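Local coordinates for protein flavin-dependent monooxygenase, oxygenase subunit HsaA (Mycobacterium tuberculosis, PDB 3AFF) that catalyses, as the oxygenase component of a two-component enzyme, the flavin-dependent ortho-hydroxylation of the phenolic secosteroid 3-HSA during cholesterol breakdown, at residues F49-Q54 / G59-D64; E106-G109 / S113-I116; K211-H216 / M231-M236. All blocks are in the same frame, centred on the assembly; numbering follows the deposited sequence.

Interaction 1 of 3, residues F49-Q54 / G59-D64; sequences FFTLLQ and GGLQCD
The extended Gln54 side chain runs alongside Gly60, CB 3.8 Å from Gly60 CA, and carries its amide on to Pro112 O, which NE2 bonds. Within 49-54, turned away from 59-64, the Phe49 and Phe50 rings meet: Phe49 CD2 sits over one face of the Phe50 ring toward its rim, and Phe50 CE1 lies at the edge of the Phe49 ring, in its plane. Three backbone bonds join the segments. Leu61 N gives a nearly straight bond to Thr51 O (2.8 Å, N-H...O 171°) from outside the carbonyl plane, and Cys63 N points almost head-on at Leu52 O at 2.7 Å. Gln62 N reaches Gln54 O at 2.8 Å with a more bent angle of 148°, and Gly60 CA adds a CH...O contact to the same oxygen at 3.2 Å. Leu61 CD1 touches Thr51 OG1 at 3.6 Å, a hydroxyl bonded to Gly48 O, and Leu52 CD2 at 4.1 Å. Cys63 SG, turned between its own backbone N and carbonyl carbon (chi1 79°), lies 3.8 Å from Leu52 CB. Leu52 also packs on Phe68 of helix 65-76 and Val12 of helix 9-33. Asp64 then caps helix 65-76 through Ala66 N. The result is a compact, backbone-bonded connection between helices 38-47 and 65-76 in the helical N-terminal domain of the acyl-CoA dehydrogenase fold.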
loop_
_atom_site.group_PDB
_atom_site.type_symbol
_atom_site.label_atom_id
_atom_site.label_comp_id
_atom_site.label_asym_id
_atom_site.label_seq_id
_atom_site.Cartn_x
_atom_site.Cartn_y
_atom_site.Cartn_z
ATOM N N PHE A 49 43.665 -28.356 -10.274
ATOM C CA PHE A 49 42.246 -28.043 -9.926
ATOM C C PHE A 49 41.652 -29.005 -8.896
ATOM O O PHE A 49 41.031 -28.579 -7.915
ATOM C CB PHE A 49 41.340 -27.986 -11.165
ATOM C CG PHE A 49 39.873 -27.922 -10.816
ATOM C CD1 PHE A 49 39.284 -26.694 -10.470
ATOM C CD2 PHE A 49 39.093 -29.116 -10.711
ATOM C CE1 PHE A 49 37.899 -26.636 -10.104
ATOM C CE2 PHE A 49 37.748 -29.040 -10.310
ATOM C CZ PHE A 49 37.149 -27.790 -10.021
ATOM N N PHE A 50 41.846 -30.317 -9.113
ATOM C CA PHE A 50 41.287 -31.335 -8.182
ATOM C C PHE A 50 41.912 -31.332 -6.802
ATOM O O PHE A 50 41.281 -31.791 -5.813
ATOM C CB PHE A 50 41.306 -32.733 -8.792
ATOM C CG PHE A 50 40.527 -32.822 -10.048
ATOM C CD1 PHE A 50 39.116 -32.752 -10.021
ATOM C CD2 PHE A 50 41.169 -32.887 -11.248
ATOM C CE1 PHE A 50 38.357 -32.818 -11.212
ATOM C CE2 PHE A 50 40.437 -32.950 -12.438
ATOM C CZ PHE A 50 39.036 -32.913 -12.423
ATOM N N THR A 51 43.104 -30.743 -6.683
ATOM C CA THR A 51 43.731 -30.598 -5.360
ATOM C C THR A 51 43.152 -29.525 -4.445
ATOM O O THR A 51 43.458 -29.509 -3.233
ATOM C CB THR A 51 45.279 -30.348 -5.437
ATOM O OG1 THR A 51 45.528 -29.004 -5.912
ATOM C CG2 THR A 51 45.930 -31.377 -6.377
ATOM N N LEU A 52 42.307 -28.640 -4.994
ATOM C CA LEU A 52 41.926 -27.408 -4.316
ATOM C C LEU A 52 41.345 -27.627 -2.946
ATOM O O LEU A 52 41.743 -26.979 -1.976
ATOM C CB LEU A 52 40.911 -26.611 -5.163
ATOM C CG LEU A 52 41.518 -25.737 -6.274
ATOM C CD1 LEU A 52 40.496 -25.290 -7.328
ATOM C CD2 LEU A 52 42.382 -24.539 -5.710
ATOM N N LEU A 53 40.398 -28.564 -2.875
ATOM C CA LEU A 53 39.690 -28.879 -1.644
ATOM C C LEU A 53 40.132 -30.188 -1.003
ATOM O O LEU A 53 39.611 -30.580 0.035
ATOM C CB LEU A 53 38.187 -28.940 -1.964
ATOM C CG LEU A 53 37.511 -27.572 -2.156
ATOM C CD1 LEU A 53 36.062 -27.849 -2.567
ATOM C CD2 LEU A 53 37.490 -26.855 -0.782
ATOM N N GLN A 54 41.115 -30.836 -1.618
ATOM C CA GLN A 54 41.770 -32.053 -1.087
ATOM C C GLN A 54 42.665 -31.753 0.154
ATOM O O GLN A 54 43.264 -30.691 0.224
ATOM C CB GLN A 54 42.561 -32.687 -2.201
ATOM C CG GLN A 54 43.271 -34.003 -1.793
ATOM C CD GLN A 54 43.909 -34.665 -2.962
ATOM O OE1 GLN A 54 44.462 -33.998 -3.841
ATOM N NE2 GLN A 54 43.869 -36.009 -2.990
ATOM N N GLY A 59 48.627 -34.075 -0.308
ATOM C CA GLY A 59 49.120 -33.062 -1.262
ATOM C C GLY A 59 48.113 -32.025 -1.791
ATOM O O GLY A 59 48.343 -31.410 -2.889
ATOM N N GLY A 60 47.009 -31.829 -1.050
ATOM C CA GLY A 60 45.940 -30.975 -1.534
ATOM C C GLY A 60 46.163 -29.593 -0.950
ATOM O O GLY A 60 47.026 -29.430 -0.124
ATOM N N LEU A 61 45.341 -28.628 -1.355
ATOM C CA LEU A 61 45.420 -27.274 -0.831
ATOM C C LEU A 61 44.412 -26.930 0.220
ATOM O O LEU A 61 44.509 -25.839 0.777
ATOM C CB LEU A 61 45.373 -26.272 -1.988
ATOM C CG LEU A 61 46.424 -26.500 -3.070
ATOM C CD1 LEU A 61 46.070 -25.782 -4.367
ATOM C CD2 LEU A 61 47.748 -25.990 -2.511
ATOM N N GLN A 62 43.489 -27.876 0.565
ATOM C CA GLN A 62 42.414 -27.661 1.555
ATOM C C GLN A 62 42.002 -26.179 1.601
ATOM O O GLN A 62 41.919 -25.556 2.675
ATOM C CB GLN A 62 42.814 -28.141 2.955
ATOM C CG GLN A 62 44.267 -27.723 3.396
ATOM C CD GLN A 62 44.748 -28.528 4.581
ATOM O OE1 GLN A 62 44.480 -29.734 4.677
ATOM N NE2 GLN A 62 45.418 -27.861 5.522
ATOM N N CYS A 63 41.729 -25.654 0.415
ATOM C CA CYS A 63 41.559 -24.212 0.196
ATOM C C CYS A 63 40.307 -23.543 0.699
ATOM O O CYS A 63 39.356 -24.198 1.182
ATOM C CB CYS A 63 41.754 -23.882 -1.270
ATOM S SG CYS A 63 40.302 -24.253 -2.290
ATOM N N ASP A 64 40.356 -22.196 0.650
ATOM C CA ASP A 64 39.210 -21.346 0.944
ATOM C C ASP A 64 38.059 -21.784 0.003
ATOM O O ASP A 64 38.231 -21.799 -1.238
ATOM C CB ASP A 64 39.670 -19.932 0.679
ATOM C CG ASP A 64 38.568 -18.884 0.773
ATOM O OD1 ASP A 64 37.351 -19.200 0.887
ATOM O OD2 ASP A 64 38.997 -17.698 0.745
#

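Interaction 2 of 3, residues E106-G109 / S113-I116; sequences EVWG and STRI
Trp108, Thr114 and Val107 bury the most surface where helix 101-108 meets the loop that follows it. The Trp108 indole meets Thr114 with its edge: NE1 donates to Thr114 O at 3.0 Å (N-H...O 158°), and the oxygen lies only 5° out of the ring plane. The donor, in turn, is tilted from the carbonyl plane. This bond satisfies the indole nitrogen and should help to fix the ring's rotation. Above one face of the same ring, toward its rim, rests CG1 of the preceding Val107. CG1 also touches Thr114 CG2 at 3.8 Å and Ile116 CG1 at 4.1 Å. Thr114 presents its methyl to Val107 because CG2 is anti to the backbone N, while OG1 (chi1 -57°) bonds Asp111 O in the connecting loop. Ile116 CD1 reaches Trp108 CZ2 at 3.9 Å, the two side chains crossing at about a right angle. Val107 also packs on Leu96 of helix 80-96 and Trp150 of strand 150-159. The contact thus joins the helical N-terminal domain to the start of the beta domain of the acyl-CoA dehydrogenase fold, where strand 116-119 carries Ser118 and Ser119, probable FMN-binding residues.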
loop_
_atom_site.group_PDB
_atom_site.type_symbol
_atom_site.label_atom_id
_atom_site.label_comp_id
_atom_site.label_asym_id
_atom_site.label_seq_id
_atom_site.Cartn_x
_atom_site.Cartn_y
_atom_site.Cartn_z
ATOM N N GLU A 106 42.558 -45.976 1.291
ATOM C CA GLU A 106 42.192 -46.812 0.154
ATOM C C GLU A 106 42.084 -46.112 -1.212
ATOM O O GLU A 106 42.451 -46.656 -2.279
ATOM C CB GLU A 106 40.918 -47.637 0.456
ATOM C CG GLU A 106 41.108 -48.605 1.630
ATOM C CD GLU A 106 39.836 -49.305 2.063
ATOM O OE1 GLU A 106 39.888 -50.285 2.845
ATOM O OE2 GLU A 106 38.781 -48.914 1.596
ATOM N N VAL A 107 41.525 -44.910 -1.194
ATOM C CA VAL A 107 41.373 -44.120 -2.416
ATOM C C VAL A 107 42.682 -43.499 -2.921
ATOM O O VAL A 107 43.022 -43.605 -4.126
ATOM C CB VAL A 107 40.323 -43.004 -2.195
ATOM C CG1 VAL A 107 40.128 -42.232 -3.437
ATOM C CG2 VAL A 107 39.006 -43.637 -1.781
ATOM N N TRP A 108 43.374 -42.843 -1.988
ATOM C CA TRP A 108 44.486 -41.974 -2.292
ATOM C C TRP A 108 45.880 -42.490 -1.828
ATOM O O TRP A 108 46.870 -41.867 -2.141
ATOM C CB TRP A 108 44.226 -40.626 -1.602
ATOM C CG TRP A 108 43.162 -39.779 -2.290
ATOM C CD1 TRP A 108 42.904 -39.724 -3.631
ATOM C CD2 TRP A 108 42.279 -38.843 -1.668
ATOM N NE1 TRP A 108 41.889 -38.831 -3.880
ATOM C CE2 TRP A 108 41.487 -38.273 -2.690
ATOM C CE3 TRP A 108 42.066 -38.438 -0.341
ATOM C CZ2 TRP A 108 40.510 -37.289 -2.434
ATOM C CZ3 TRP A 108 41.068 -37.449 -0.098
ATOM C CH2 TRP A 108 40.322 -36.906 -1.135
ATOM N N GLY A 109 45.953 -43.579 -1.080
ATOM C CA GLY A 109 47.225 -44.045 -0.488
ATOM C C GLY A 109 48.313 -44.345 -1.517
ATOM O O GLY A 109 49.486 -44.225 -1.191
ATOM N N SER A 113 45.840 -38.552 -6.871
ATOM C CA SER A 113 45.108 -37.871 -7.963
ATOM C C SER A 113 43.784 -38.587 -8.383
ATOM O O SER A 113 43.041 -38.145 -9.281
ATOM C CB SER A 113 46.019 -37.648 -9.160
ATOM O OG SER A 113 46.026 -38.765 -10.033
ATOM N N THR A 114 43.518 -39.690 -7.711
ATOM C CA THR A 114 42.320 -40.513 -7.933
ATOM C C THR A 114 41.078 -39.655 -7.684
ATOM O O THR A 114 41.046 -38.874 -6.724
ATOM C CB THR A 114 42.332 -41.683 -6.921
ATOM O OG1 THR A 114 43.538 -42.421 -7.089
ATOM C CG2 THR A 114 41.127 -42.626 -7.103
ATOM N N ARG A 115 40.083 -39.784 -8.550
ATOM C CA ARG A 115 38.798 -39.018 -8.442
ATOM C C ARG A 115 37.590 -39.903 -8.101
ATOM O O ARG A 115 37.603 -41.113 -8.320
ATOM C CB ARG A 115 38.513 -38.300 -9.784
ATOM C CG ARG A 115 39.532 -37.222 -10.107
ATOM C CD ARG A 115 39.217 -36.590 -11.473
ATOM N NE ARG A 115 39.597 -37.495 -12.537
ATOM C CZ ARG A 115 40.806 -37.581 -13.079
ATOM N NH1 ARG A 115 41.808 -36.841 -12.631
ATOM N NH2 ARG A 115 41.017 -38.448 -14.071
ATOM N N ILE A 116 36.538 -39.270 -7.565
ATOM C CA ILE A 116 35.403 -39.969 -6.961
ATOM C C ILE A 116 34.147 -39.299 -7.543
ATOM O O ILE A 116 34.027 -38.077 -7.505
ATOM C CB ILE A 116 35.421 -39.868 -5.360
ATOM C CG1 ILE A 116 36.794 -40.276 -4.768
ATOM C CG2 ILE A 116 34.323 -40.704 -4.728
ATOM C CD1 ILE A 116 37.679 -39.100 -4.467
#

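Interaction 3 of 3, residues K211-H216 / M231-M236; sequences KAMNDH and MPWGTM
Two helices approach each other here: residues 211-214 belong to a short helix (210-214) followed by a Schellman motif, with His216 at positive phi (65°) and His216 N bonded to Met213 O, while Pro232 is the N-cap of helix 233-259. The backbones stay well apart, the nearest CA atoms, of Asn214 and Trp233, being 7.1 Å from each other, and side chains bridge the gap in a Met-aromatic contact. Met213 leaves the helix with CG anti to its own nitrogen and then bends at chi3 (58°), which lays CE over one face of the Trp233 six-membered ring, 4.1 Å from its centroid. SD stands obliquely beside that ring, 3.6 Å from Trp233 CE3. Trp233 is buried among other aromatic rings: it stacks with His237 and meets Tyr120, a likely FMN-binding residue, edge to face, which places the contact beside the probable flavin site. Trp233 NE1 bonds Glu374 OE2. Asn214 turns its amide with ND2 toward Thr392 OG1 and OD1 toward Trp233, 3.8 Å from CB. A water completes the join, donating to Asn214 OD1 at 2.7 Å and accepting from Trp233 N at 2.9 Å.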
loop_
_atom_site.group_PDB
_atom_site.type_symbol
_atom_site.label_atom_id
_atom_site.label_comp_id
_atom_site.label_asym_id
_atom_site.label_seq_id
_atom_site.Cartn_x
_atom_site.Cartn_y
_atom_site.Cartn_z
ATOM N N LYS A 211 24.249 -37.903 9.671
ATOM C CA LYS A 211 24.178 -37.469 11.035
ATOM C C LYS A 211 25.598 -37.058 11.543
ATOM O O LYS A 211 25.814 -35.938 12.069
ATOM C CB LYS A 211 23.528 -38.549 11.865
ATOM C CG LYS A 211 23.516 -38.202 13.363
ATOM C CD LYS A 211 23.148 -39.378 14.280
ATOM C CE LYS A 211 22.632 -38.837 15.643
ATOM N NZ LYS A 211 21.550 -37.724 15.448
ATOM N N ALA A 212 26.570 -37.946 11.321
ATOM C CA ALA A 212 27.952 -37.746 11.696
ATOM C C ALA A 212 28.598 -36.532 11.053
ATOM O O ALA A 212 29.338 -35.782 11.703
ATOM C CB ALA A 212 28.798 -39.071 11.401
ATOM N N MET A 213 28.372 -36.344 9.763
ATOM C CA MET A 213 28.844 -35.151 9.078
ATOM C C MET A 213 28.242 -33.883 9.780
ATOM O O MET A 213 28.979 -32.948 10.217
ATOM C CB MET A 213 28.449 -35.326 7.610
ATOM C CG MET A 213 28.826 -34.295 6.601
ATOM S SD MET A 213 29.032 -35.204 5.025
ATOM C CE MET A 213 27.348 -35.941 4.913
ATOM N N ASN A 214 26.935 -33.878 9.991
ATOM C CA ASN A 214 26.291 -32.699 10.560
ATOM C C ASN A 214 26.587 -32.507 12.066
ATOM O O ASN A 214 26.642 -31.377 12.551
ATOM C CB ASN A 214 24.802 -32.770 10.283
ATOM C CG ASN A 214 24.469 -32.704 8.795
ATOM O OD1 ASN A 214 25.272 -32.252 7.939
ATOM N ND2 ASN A 214 23.250 -33.123 8.472
ATOM N N ASP A 215 26.818 -33.619 12.774
ATOM C CA ASP A 215 27.318 -33.710 14.160
ATOM C C ASP A 215 28.682 -33.149 14.451
ATOM O O ASP A 215 29.037 -33.078 15.616
ATOM C CB ASP A 215 27.560 -35.226 14.510
ATOM C CG ASP A 215 26.617 -35.660 15.458
ATOM O OD1 ASP A 215 25.973 -34.661 15.849
ATOM O OD2 ASP A 215 26.441 -36.878 15.749
ATOM N N HIS A 216 29.508 -32.972 13.422
ATOM C CA HIS A 216 30.947 -32.770 13.581
ATOM C C HIS A 216 31.644 -33.981 14.168
ATOM O O HIS A 216 32.695 -33.851 14.792
ATOM C CB HIS A 216 31.250 -31.517 14.399
ATOM C CG HIS A 216 30.450 -30.334 13.950
ATOM N ND1 HIS A 216 30.773 -29.609 12.820
ATOM C CD2 HIS A 216 29.294 -29.803 14.432
ATOM C CE1 HIS A 216 29.865 -28.662 12.641
ATOM N NE2 HIS A 216 28.954 -28.758 13.602
ATOM N N MET A 231 32.906 -26.882 7.026
ATOM C CA MET A 231 31.813 -26.175 6.303
ATOM C C MET A 231 30.539 -27.030 6.310
ATOM O O MET A 231 30.641 -28.239 6.383
ATOM C CB MET A 231 32.269 -25.881 4.869
ATOM C CG MET A 231 33.272 -24.762 4.799
ATOM S SD MET A 231 32.559 -23.098 5.092
ATOM C CE MET A 231 31.649 -22.965 3.587
ATOM N N PRO A 232 29.336 -26.403 6.344
ATOM C CA PRO A 232 28.195 -27.246 6.413
ATOM C C PRO A 232 27.857 -27.958 5.098
ATOM O O PRO A 232 28.006 -27.403 4.001
ATOM C CB PRO A 232 27.062 -26.304 6.836
ATOM C CG PRO A 232 27.569 -24.948 6.622
ATOM C CD PRO A 232 28.988 -24.966 6.389
ATOM N N TRP A 233 27.438 -29.205 5.224
ATOM C CA TRP A 233 26.965 -29.947 4.047
ATOM C C TRP A 233 25.863 -29.189 3.284
ATOM O O TRP A 233 25.902 -29.109 2.044
ATOM C CB TRP A 233 26.465 -31.324 4.489
ATOM C CG TRP A 233 25.804 -32.095 3.396
ATOM C CD1 TRP A 233 24.472 -32.120 3.115
ATOM C CD2 TRP A 233 26.435 -32.968 2.449
ATOM N NE1 TRP A 233 24.223 -32.960 2.047
ATOM C CE2 TRP A 233 25.412 -33.505 1.634
ATOM C CE3 TRP A 233 27.764 -33.382 2.231
ATOM C CZ2 TRP A 233 25.680 -34.397 0.562
ATOM C CZ3 TRP A 233 28.025 -34.271 1.182
ATOM C CH2 TRP A 233 26.977 -34.785 0.373
ATOM N N GLY A 234 24.937 -28.622 4.053
ATOM C CA GLY A 234 23.718 -27.960 3.508
ATOM C C GLY A 234 24.025 -26.705 2.705
ATOM O O GLY A 234 23.181 -26.246 1.893
ATOM N N THR A 235 25.208 -26.112 2.945
ATOM C CA THR A 235 25.776 -25.101 2.063
ATOM C C THR A 235 26.654 -25.661 0.985
ATOM O O THR A 235 26.508 -25.297 -0.210
ATOM C CB THR A 235 26.507 -23.938 2.843
ATOM O OG1 THR A 235 25.629 -23.426 3.860
ATOM C CG2 THR A 235 26.828 -22.758 1.908
ATOM N N MET A 236 27.565 -26.553 1.337
ATOM C CA MET A 236 28.568 -26.995 0.321
ATOM C C MET A 236 27.923 -27.764 -0.845
ATOM O O MET A 236 28.267 -27.636 -1.984
ATOM C CB MET A 236 29.637 -27.864 0.996
ATOM C CG MET A 236 30.582 -27.065 1.939
ATOM S SD MET A 236 31.743 -26.012 1.045
ATOM C CE MET A 236 32.922 -27.131 0.353
HETATM O O HOH W 1 27.456 -30.658 7.754
#

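In the fold
The three contacts follow one another along the chain, each closing before the next opens. Interactions 1 and 2 have centres about 13 Å apart and touch: Gln54 NE2 packs over the Trp108 ring face away from Val107 CG1, and Arg115 makes a cation-pi contact with the Phe50 ring. Both pack against helix 80-96, which also borders interaction 3 through Trp94 and His95. Between centres, interaction 3 lies about 19 Å from interaction 1 and about 22 Å from interaction 2, although its nearest atoms come within about 4 Å of interaction 1 without touching. Interaction 1 stays within the N-terminal helices; interactions 2 and 3, at the entry to the strands and the exit into the C-terminal helices, lie near the probable FMN site.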